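Local structure of glycosyl hydrolase family 2, TIM barrel domain protein (Parabacteroides merdae ATCC 43184, 6DXU) at residues D[522-527]-D[639-644]; D[567-572]-D[625-630]. The protein is a gut bacterial beta-glucuronidase of glycoside hydrolase family 2, which probably releases glucuronic acid from beta-glucuronides. All blocks are in the same frame, centred on the assembly; numbering follows the deposited sequence.

Contact 1: D[522-527]-D[639-644]; sequences RRHSED and HIYGHT. With BCN (bicine), chain L.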
ATOM      1  N   ARG D 522       6.093  -3.108 -56.055  1.00 20.25           N
ATOM      2  CA  ARG D 522       6.930  -3.443 -57.205  1.00 23.47           C
ATOM      3  C   ARG D 522       6.665  -4.864 -57.676  1.00 25.58           C
ATOM      4  O   ARG D 522       7.308  -5.302 -58.638  1.00 22.81           O
ATOM      5  CB  ARG D 522       8.439  -3.263 -56.948  1.00 23.02           C
ATOM      6  CG  ARG D 522       8.805  -1.842 -56.536  1.00 22.59           C
ATOM      7  CD  ARG D 522      10.278  -1.672 -56.143  1.00 29.52           C
ATOM      8  NE  ARG D 522      10.555  -0.250 -55.935  1.00 30.53           N
ATOM      9  CZ  ARG D 522      10.864   0.597 -56.922  1.00 44.15           C
ATOM     10  NH1 ARG D 522      10.959   0.173 -58.178  1.00 34.24           N
ATOM     11  NH2 ARG D 522      11.075   1.878 -56.655  1.00 46.87           N
ATOM     12  N   ARG D 523       5.748  -5.602 -57.054  1.00 22.57           N
ATOM     13  CA  ARG D 523       5.369  -6.906 -57.585  1.00 21.10           C
ATOM     14  C   ARG D 523       4.148  -6.766 -58.479  1.00 25.73           C
ATOM     15  O   ARG D 523       3.146  -6.160 -58.082  1.00 22.47           O
ATOM     16  CB  ARG D 523       5.079  -7.904 -56.472  1.00 21.08           C
ATOM     17  CG  ARG D 523       4.651  -9.273 -56.983  1.00 23.97           C
ATOM     18  CD  ARG D 523       4.280 -10.202 -55.830  1.00 24.11           C
ATOM     19  NE  ARG D 523       5.454 -10.706 -55.114  1.00 24.66           N
ATOM     20  CZ  ARG D 523       5.407 -11.295 -53.924  1.00 26.54           C
ATOM     21  NH1 ARG D 523       4.242 -11.445 -53.294  1.00 20.96           N
ATOM     22  NH2 ARG D 523       6.528 -11.729 -53.347  1.00 25.21           N
ATOM     23  N   HIS D 524       4.233  -7.325 -59.683  1.00 21.69           N
ATOM     24  CA  HIS D 524       3.164  -7.207 -60.657  1.00 24.81           C
ATOM     25  C   HIS D 524       2.860  -8.581 -61.234  1.00 25.12           C
ATOM     26  O   HIS D 524       3.578  -9.559 -60.991  1.00 23.98           O
ATOM     27  CB  HIS D 524       3.530  -6.179 -61.736  1.00 23.83           C
ATOM     28  CG  HIS D 524       3.927  -4.848 -61.171  1.00 24.64           C
ATOM     29  ND1 HIS D 524       3.010  -3.872 -60.844  1.00 24.85           N
ATOM     30  CD2 HIS D 524       5.145  -4.339 -60.863  1.00 22.25           C
ATOM     31  CE1 HIS D 524       3.646  -2.816 -60.365  1.00 26.91           C
ATOM     32  NE2 HIS D 524       4.943  -3.072 -60.369  1.00 23.23           N
ATOM     33  N   SER D 525       1.766  -8.664 -61.990  1.00 26.52           N
ATOM     34  CA  SER D 525       1.324  -9.951 -62.510  1.00 27.17           C
ATOM     35  C   SER D 525       0.651  -9.762 -63.858  1.00 30.52           C
ATOM     36  O   SER D 525      -0.114  -8.814 -64.050  1.00 25.04           O
ATOM     37  CB  SER D 525       0.351 -10.646 -61.549  1.00 26.14           C
ATOM     38  OG  SER D 525      -0.065 -11.915 -62.045  1.00 26.04           O
ATOM     39  N   GLU D 526       0.983 -10.646 -64.797  1.00 30.67           N
ATOM     40  CA  GLU D 526       0.260 -10.697 -66.064  1.00 31.74           C
ATOM     41  C   GLU D 526      -1.149 -11.262 -65.889  1.00 32.58           C
ATOM     42  O   GLU D 526      -2.000 -11.039 -66.759  1.00 32.20           O
ATOM     43  CB  GLU D 526       1.050 -11.504 -67.104  1.00 28.56           C
ATOM     44  CG  GLU D 526       2.328 -10.813 -67.612  1.00 25.21           C
ATOM     45  CD  GLU D 526       2.073  -9.547 -68.419  1.00 28.33           C
ATOM     46  OE1 GLU D 526       0.900  -9.204 -68.697  1.00 31.14           O
ATOM     47  OE2 GLU D 526       3.062  -8.877 -68.781  1.00 27.10           O
ATOM     48  N   ASP D 527      -1.389 -12.051 -64.828  1.00 29.74           N
ATOM     49  CA  ASP D 527      -2.735 -12.534 -64.484  1.00 27.34           C
ATOM     50  C   ASP D 527      -2.951 -12.459 -62.969  1.00 30.88           C
ATOM     51  O   ASP D 527      -2.622 -13.401 -62.236  1.00 31.16           O
ATOM     52  CB  ASP D 527      -2.954 -13.953 -64.996  1.00 31.42           C
ATOM     53  CG  ASP D 527      -4.379 -14.441 -64.776  1.00 36.85           C
ATOM     54  OD1 ASP D 527      -5.221 -13.671 -64.246  1.00 34.36           O
ATOM     55  OD2 ASP D 527      -4.654 -15.607 -65.134  1.00 39.00           O
ATOM     56  N   HIS D 639      -1.710   8.442 -65.446  1.00 22.35           N
ATOM     57  CA  HIS D 639      -0.742   7.478 -64.924  1.00 24.15           C
ATOM     58  C   HIS D 639      -0.931   6.150 -65.631  1.00 22.13           C
ATOM     59  O   HIS D 639      -1.946   5.477 -65.422  1.00 26.58           O
ATOM     60  CB  HIS D 639      -0.888   7.290 -63.410  1.00 23.58           C
ATOM     61  CG  HIS D 639       0.096   6.316 -62.831  1.00 23.47           C
ATOM     62  ND1 HIS D 639       1.348   6.696 -62.398  1.00 24.82           N
ATOM     63  CD2 HIS D 639       0.019   4.978 -62.633  1.00 22.23           C
ATOM     64  CE1 HIS D 639       1.999   5.634 -61.954  1.00 25.53           C
ATOM     65  NE2 HIS D 639       1.215   4.579 -62.088  1.00 25.68           N
ATOM     66  N   ILE D 640       0.041   5.771 -66.462  1.00 22.99           N
ATOM     67  CA  ILE D 640       0.066   4.423 -67.015  1.00 24.23           C
ATOM     68  C   ILE D 640       0.439   3.443 -65.914  1.00 22.99           C
ATOM     69  O   ILE D 640       1.464   3.616 -65.239  1.00 22.62           O
ATOM     70  CB  ILE D 640       1.084   4.318 -68.163  1.00 21.47           C
ATOM     71  CG1 ILE D 640       0.818   5.368 -69.257  1.00 23.89           C
ATOM     72  CG2 ILE D 640       1.067   2.904 -68.715  1.00 22.44           C
ATOM     73  CD1 ILE D 640       2.081   5.697 -70.079  1.00 27.61           C
ATOM     74  N   TYR D 641      -0.365   2.388 -65.746  1.00 22.21           N
ATOM     75  CA  TYR D 641      -0.013   1.371 -64.764  1.00 26.23           C
ATOM     76  C   TYR D 641       1.281   0.689 -65.184  1.00 30.36           C
ATOM     77  O   TYR D 641       1.437   0.290 -66.344  1.00 26.52           O
ATOM     78  CB  TYR D 641      -1.137   0.335 -64.595  1.00 22.60           C
ATOM     79  CG  TYR D 641      -0.740  -0.823 -63.697  1.00 24.07           C
ATOM     80  CD1 TYR D 641      -0.890  -0.751 -62.309  1.00 23.18           C
ATOM     81  CD2 TYR D 641      -0.196  -1.986 -64.235  1.00 25.03           C
ATOM     82  CE1 TYR D 641      -0.506  -1.807 -61.494  1.00 25.97           C
ATOM     83  CE2 TYR D 641       0.189  -3.039 -63.425  1.00 27.44           C
ATOM     84  CZ  TYR D 641       0.028  -2.947 -62.057  1.00 24.73           C
ATOM     85  OH  TYR D 641       0.407  -4.005 -61.266  1.00 23.34           O
ATOM     86  N   GLY D 642       2.208   0.556 -64.233  1.00 24.04           N
ATOM     87  CA  GLY D 642       3.424  -0.204 -64.467  1.00 24.13           C
ATOM     88  C   GLY D 642       4.700   0.606 -64.385  1.00 25.05           C
ATOM     89  O   GLY D 642       5.714   0.233 -64.981  1.00 25.09           O
ATOM     90  N   HIS D 643       4.683   1.717 -63.644  1.00 26.13           N
ATOM     91  CA  HIS D 643       5.919   2.476 -63.465  1.00 28.49           C
ATOM     92  C   HIS D 643       7.013   1.644 -62.801  1.00 28.40           C
ATOM     93  O   HIS D 643       8.195   1.819 -63.123  1.00 29.97           O
ATOM     94  CB  HIS D 643       5.646   3.736 -62.648  1.00 27.42           C
ATOM     95  CG  HIS D 643       5.114   4.874 -63.458  1.00 30.86           C
ATOM     96  ND1 HIS D 643       5.776   6.075 -63.577  1.00 35.65           N
ATOM     97  CD2 HIS D 643       3.995   4.985 -64.214  1.00 27.62           C
ATOM     98  CE1 HIS D 643       5.080   6.887 -64.355  1.00 34.38           C
ATOM     99  NE2 HIS D 643       3.993   6.250 -64.753  1.00 29.39           N
ATOM    100  N   THR D 644       6.651   0.726 -61.894  1.00 24.70           N
ATOM    101  CA  THR D 644       7.621  -0.127 -61.210  1.00 22.08           C
ATOM    102  C   THR D 644       7.594  -1.555 -61.740  1.00 21.15           C
ATOM    103  O   THR D 644       7.912  -2.494 -61.014  1.00 21.71           O
ATOM    104  CB  THR D 644       7.386  -0.150 -59.693  1.00 26.44           C
ATOM    105  OG1 THR D 644       6.068  -0.659 -59.405  1.00 22.93           O
ATOM    106  CG2 THR D 644       7.539   1.249 -59.106  1.00 25.99           C
TER
HETATM  107  N1  BCN L 901       2.137 -14.640 -49.153  1.00 36.53           N
HETATM  108  C1  BCN L 901       2.041 -16.077 -49.327  1.00 39.41           C
HETATM  109  C2  BCN L 901       3.419 -16.626 -49.690  1.00 42.78           C
HETATM  110  O21 BCN L 901       4.333 -15.830 -50.022  1.00 35.28           O
HETATM  111  O22 BCN L 901       3.634 -17.869 -49.659  1.00 48.69           O
HETATM  112  C3  BCN L 901       1.444 -14.000 -50.265  1.00 32.73           C
HETATM  113  C4  BCN L 901       2.299 -14.010 -51.535  1.00 29.49           C
HETATM  114  O4  BCN L 901       3.558 -13.450 -51.270  1.00 27.07           O
HETATM  115  C5  BCN L 901       1.442 -14.274 -47.919  1.00 35.56           C
HETATM  116  C6  BCN L 901       2.435 -14.122 -46.767  1.00 37.67           C
HETATM  117  O6  BCN L 901       3.715 -13.902 -47.300  1.00 36.36           O
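His524 and the two side chains it meets, Tyr641 and Thr644, illustrate how a buried imidazole can tie two segments together through both of its nitrogens. Its ND1 donates to Tyr641 OH at 2.6 Å, almost straight at 174°, with the oxygen lying in the plane of the imidazole. The hydroxyl is the tyrosine atom nearest to ND1; the planes of the two rings stand at 82°. At the other nitrogen, His524 NE2 lies near both oxygens of the threonine. The nearer is Thr644 OG1, hydrogen-bonded to His524 NE2 at 2.8 Å, whereas the bond from His524 NE2 to the backbone O of Thr644, at 3.1 Å, is only weak. With chi1 at 60°, OG1 sits between the backbone N and the carbonyl carbon, which turns CG2 aside to lie 3.7 Å above the guanidinium plane of Arg522, toward the rim. Putting an alanine in place of His524 would probably leave Tyr641 OH and Thr644 OG1 without their shared partner and open a gap where the imidazole was. The next residue, Arg523, faces away and serves the bicine pocket: its NH1 donates to bicine O4 at 2.9 Å, while NH2 is held by Gln793 and the backbone O of Ala794. Tyr641 OH is also hydrogen-bonded to Ser566 OG. Helix 565-579 packs against His524, Tyr641 and Thr644, helix 623-632 touches both His524 and Tyr641 through Glu623, and the 639-644 segment leads off strand 638-640, which pairs with strand 655-662.

Contact 2: D[567-572]-D[625-630]; sequences YVVRLI and YYVFQS
Helices 565-579 and 623-632 meet through Val569, Ile572, Val627 and Phe628 on the outside of the (beta/alpha)8 or TIM barrel of this family. Helix 565-579 forms part of the link between the parallel neighbouring strands 512-513 and 587-589, and helix 623-632 follows after the latter. Their short segments run nearly parallel, 9.6 Å apart at closest approach with a crossing angle of -19°, the arrangement expected of adjacent helices on the outside of such a barrel. The interface is made of buried aliphatic and aromatic groups. Val569 and Val627 have the nearest CA atoms, and Val569 CG1 meets Val627 CG2 at 3.8 Å. Val627 splits its two methyls between partners: CG2 goes to Val569, while CG1, anti to its backbone N (chi1 -176°), reaches Ile572 CG2 at 3.7 Å. Tyr661 of strand 655-662 touches both valines. Nearly one turn further on, Ser630 OG donates to the backbone O of Val627 at 2.7 Å, satisfying the hydroxyl within its own helix. The ring of Phe628 meets Tyr590 edge-to-face and touches Met358, contacts that probably limit its turning. Ile572 crosses this ring at about a right angle. Its CD1 approaches the rim atom Phe628 CE2 at 3.9 Å, and its CG2 stands over the face in a CH-pi contact, 3.9 Å from the Phe628 ring centroid and 21° off the normal.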
ATOM      1  N   TYR D 567      -3.463  -6.996 -58.626  1.00 21.80           N
ATOM      2  CA  TYR D 567      -4.756  -7.374 -58.066  1.00 24.32           C
ATOM      3  C   TYR D 567      -5.389  -6.216 -57.299  1.00 28.93           C
ATOM      4  O   TYR D 567      -6.574  -5.913 -57.486  1.00 25.97           O
ATOM      5  CB  TYR D 567      -4.602  -8.594 -57.161  1.00 23.33           C
ATOM      6  CG  TYR D 567      -5.901  -9.002 -56.498  1.00 27.80           C
ATOM      7  CD1 TYR D 567      -6.900  -9.634 -57.226  1.00 27.27           C
ATOM      8  CD2 TYR D 567      -6.141  -8.725 -55.154  1.00 26.08           C
ATOM      9  CE1 TYR D 567      -8.097 -10.002 -56.633  1.00 28.33           C
ATOM     10  CE2 TYR D 567      -7.344  -9.085 -54.550  1.00 25.08           C
ATOM     11  CZ  TYR D 567      -8.320  -9.720 -55.304  1.00 27.51           C
ATOM     12  OH  TYR D 567      -9.522 -10.081 -54.732  1.00 29.27           O
ATOM     13  N   VAL D 568      -4.622  -5.551 -56.426  1.00 23.88           N
ATOM     14  CA  VAL D 568      -5.254  -4.541 -55.578  1.00 23.21           C
ATOM     15  C   VAL D 568      -5.675  -3.332 -56.405  1.00 25.44           C
ATOM     16  O   VAL D 568      -6.663  -2.663 -56.077  1.00 24.23           O
ATOM     17  CB  VAL D 568      -4.360  -4.145 -54.382  1.00 27.12           C
ATOM     18  CG1 VAL D 568      -3.290  -3.165 -54.788  1.00 26.87           C
ATOM     19  CG2 VAL D 568      -5.229  -3.554 -53.264  1.00 33.01           C
ATOM     20  N   VAL D 569      -4.964  -3.037 -57.492  1.00 20.66           N
ATOM     21  CA  VAL D 569      -5.388  -1.953 -58.367  1.00 23.01           C
ATOM     22  C   VAL D 569      -6.769  -2.250 -58.934  1.00 20.19           C
ATOM     23  O   VAL D 569      -7.631  -1.367 -59.008  1.00 20.49           O
ATOM     24  CB  VAL D 569      -4.338  -1.728 -59.472  1.00 23.49           C
ATOM     25  CG1 VAL D 569      -4.953  -1.023 -60.674  1.00 24.38           C
ATOM     26  CG2 VAL D 569      -3.180  -0.902 -58.915  1.00 24.97           C
ATOM     27  N   ARG D 570      -7.007  -3.505 -59.316  1.00 21.82           N
ATOM     28  CA  ARG D 570      -8.316  -3.864 -59.848  1.00 24.27           C
ATOM     29  C   ARG D 570      -9.374  -3.875 -58.755  1.00 27.79           C
ATOM     30  O   ARG D 570     -10.536  -3.533 -59.006  1.00 25.31           O
ATOM     31  CB  ARG D 570      -8.242  -5.219 -60.550  1.00 25.00           C
ATOM     32  CG  ARG D 570      -7.419  -5.151 -61.840  1.00 23.86           C
ATOM     33  CD  ARG D 570      -7.273  -6.500 -62.518  1.00 33.81           C
ATOM     34  NE  ARG D 570      -6.564  -6.345 -63.792  1.00 36.78           N
ATOM     35  CZ  ARG D 570      -7.145  -6.382 -64.991  1.00 46.43           C
ATOM     36  NH1 ARG D 570      -8.453  -6.585 -65.105  1.00 37.05           N
ATOM     37  NH2 ARG D 570      -6.406  -6.225 -66.081  1.00 44.07           N
ATOM     38  N   LEU D 571      -8.994  -4.292 -57.545  1.00 22.53           N
ATOM     39  CA  LEU D 571      -9.934  -4.284 -56.427  1.00 22.67           C
ATOM     40  C   LEU D 571     -10.358  -2.864 -56.062  1.00 26.39           C
ATOM     41  O   LEU D 571     -11.539  -2.606 -55.804  1.00 26.08           O
ATOM     42  CB  LEU D 571      -9.310  -4.986 -55.215  1.00 21.79           C
ATOM     43  CG  LEU D 571     -10.133  -5.080 -53.913  1.00 26.00           C
ATOM     44  CD1 LEU D 571      -9.779  -6.354 -53.162  1.00 25.34           C
ATOM     45  CD2 LEU D 571      -9.933  -3.858 -52.990  1.00 25.38           C
ATOM     46  N   ILE D 572      -9.402  -1.936 -55.996  1.00 19.97           N
ATOM     47  CA  ILE D 572      -9.739  -0.560 -55.647  1.00 20.64           C
ATOM     48  C   ILE D 572     -10.591   0.079 -56.736  1.00 26.65           C
ATOM     49  O   ILE D 572     -11.593   0.756 -56.451  1.00 22.55           O
ATOM     50  CB  ILE D 572      -8.455   0.248 -55.387  1.00 21.37           C
ATOM     51  CG1 ILE D 572      -7.778  -0.279 -54.111  1.00 21.78           C
ATOM     52  CG2 ILE D 572      -8.756   1.753 -55.303  1.00 18.12           C
ATOM     53  CD1 ILE D 572      -6.325   0.193 -53.959  1.00 22.04           C
ATOM     54  N   TYR D 625      -2.023   4.305 -55.552  1.00 19.00           N
ATOM     55  CA  TYR D 625      -2.233   5.714 -55.235  1.00 20.30           C
ATOM     56  C   TYR D 625      -2.901   6.437 -56.394  1.00 21.99           C
ATOM     57  O   TYR D 625      -3.810   7.255 -56.192  1.00 19.21           O
ATOM     58  CB  TYR D 625      -0.892   6.364 -54.893  1.00 19.21           C
ATOM     59  CG  TYR D 625      -0.934   7.856 -54.596  1.00 21.57           C
ATOM     60  CD1 TYR D 625      -0.799   8.789 -55.609  1.00 24.61           C
ATOM     61  CD2 TYR D 625      -1.087   8.324 -53.291  1.00 22.11           C
ATOM     62  CE1 TYR D 625      -0.826  10.148 -55.342  1.00 26.26           C
ATOM     63  CE2 TYR D 625      -1.108   9.674 -53.006  1.00 20.59           C
ATOM     64  CZ  TYR D 625      -0.983  10.584 -54.042  1.00 25.49           C
ATOM     65  OH  TYR D 625      -0.999  11.928 -53.781  1.00 22.37           O
ATOM     66  N   TYR D 626      -2.484   6.124 -57.621  1.00 24.94           N
ATOM     67  CA  TYR D 626      -3.013   6.829 -58.786  1.00 20.90           C
ATOM     68  C   TYR D 626      -4.426   6.395 -59.127  1.00 21.97           C
ATOM     69  O   TYR D 626      -5.154   7.158 -59.780  1.00 24.17           O
ATOM     70  CB  TYR D 626      -2.066   6.617 -59.967  1.00 19.99           C
ATOM     71  CG  TYR D 626      -0.698   7.115 -59.601  1.00 22.66           C
ATOM     72  CD1 TYR D 626      -0.406   8.472 -59.649  1.00 22.38           C
ATOM     73  CD2 TYR D 626       0.265   6.253 -59.113  1.00 22.27           C
ATOM     74  CE1 TYR D 626       0.836   8.944 -59.273  1.00 24.25           C
ATOM     75  CE2 TYR D 626       1.501   6.714 -58.739  1.00 24.33           C
ATOM     76  CZ  TYR D 626       1.780   8.053 -58.817  1.00 24.39           C
ATOM     77  OH  TYR D 626       3.020   8.508 -58.439  1.00 30.48           O
ATOM     78  N   VAL D 627      -4.840   5.210 -58.675  1.00 22.27           N
ATOM     79  CA  VAL D 627      -6.226   4.807 -58.874  1.00 23.90           C
ATOM     80  C   VAL D 627      -7.149   5.751 -58.110  1.00 23.34           C
ATOM     81  O   VAL D 627      -8.062   6.356 -58.683  1.00 24.61           O
ATOM     82  CB  VAL D 627      -6.431   3.343 -58.449  1.00 22.04           C
ATOM     83  CG1 VAL D 627      -7.874   2.906 -58.760  1.00 25.59           C
ATOM     84  CG2 VAL D 627      -5.404   2.423 -59.099  1.00 17.84           C
ATOM     85  N   PHE D 628      -6.896   5.913 -56.805  1.00 23.92           N
ATOM     86  CA  PHE D 628      -7.656   6.871 -56.003  1.00 24.92           C
ATOM     87  C   PHE D 628      -7.591   8.268 -56.607  1.00 21.49           C
ATOM     88  O   PHE D 628      -8.616   8.936 -56.769  1.00 23.36           O
ATOM     89  CB  PHE D 628      -7.124   6.891 -54.567  1.00 23.28           C
ATOM     90  CG  PHE D 628      -7.632   5.765 -53.703  1.00 21.61           C
ATOM     91  CD1 PHE D 628      -8.932   5.780 -53.211  1.00 24.52           C
ATOM     92  CD2 PHE D 628      -6.811   4.704 -53.361  1.00 21.57           C
ATOM     93  CE1 PHE D 628      -9.398   4.745 -52.408  1.00 20.77           C
ATOM     94  CE2 PHE D 628      -7.274   3.673 -52.560  1.00 21.80           C
ATOM     95  CZ  PHE D 628      -8.566   3.690 -52.084  1.00 23.19           C
ATOM     96  N   GLN D 629      -6.388   8.726 -56.959  1.00 23.47           N
ATOM     97  CA  GLN D 629      -6.245  10.092 -57.449  1.00 22.72           C
ATOM     98  C   GLN D 629      -7.054  10.305 -58.722  1.00 21.16           C
ATOM     99  O   GLN D 629      -7.650  11.375 -58.916  1.00 24.23           O
ATOM    100  CB  GLN D 629      -4.770  10.409 -57.689  1.00 22.73           C
ATOM    101  CG  GLN D 629      -4.475  11.861 -57.974  1.00 25.13           C
ATOM    102  CD  GLN D 629      -2.993  12.108 -58.134  1.00 27.84           C
ATOM    103  OE1 GLN D 629      -2.341  11.484 -58.969  1.00 28.12           O
ATOM    104  NE2 GLN D 629      -2.449  13.015 -57.333  1.00 29.14           N
ATOM    105  N   SER D 630      -7.129   9.279 -59.579  1.00 24.46           N
ATOM    106  CA  SER D 630      -7.834   9.423 -60.854  1.00 22.39           C
ATOM    107  C   SER D 630      -9.342   9.541 -60.666  1.00 25.51           C
ATOM    108  O   SER D 630     -10.032  10.161 -61.496  1.00 25.90           O
ATOM    109  CB  SER D 630      -7.515   8.236 -61.766  1.00 21.19           C
ATOM    110  OG  SER D 630      -8.110   7.038 -61.291  1.00 22.17           O
TER

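In the fold
The two contacts show how a barrel's helices and the loops around it can be built on one another: their centres are about 11 Å apart and they touch at two points. Tyr641 CE1 of contact 1 lies 3.8 Å from Val569 CG2 of contact 2, and the ring of His639 stacks on Tyr626, with His639 CE1 3.4 Å from Tyr626 CD2. Helix 623-632 is followed, after a short connection, by strand 638-640, so one stretch of chain supplies a side to each contact. Only contact 1 includes a residue of the bicine pocket, Arg523. Asp562 and Trp563, also of that pocket, come just before helix 565-579, which carries one side of contact 2.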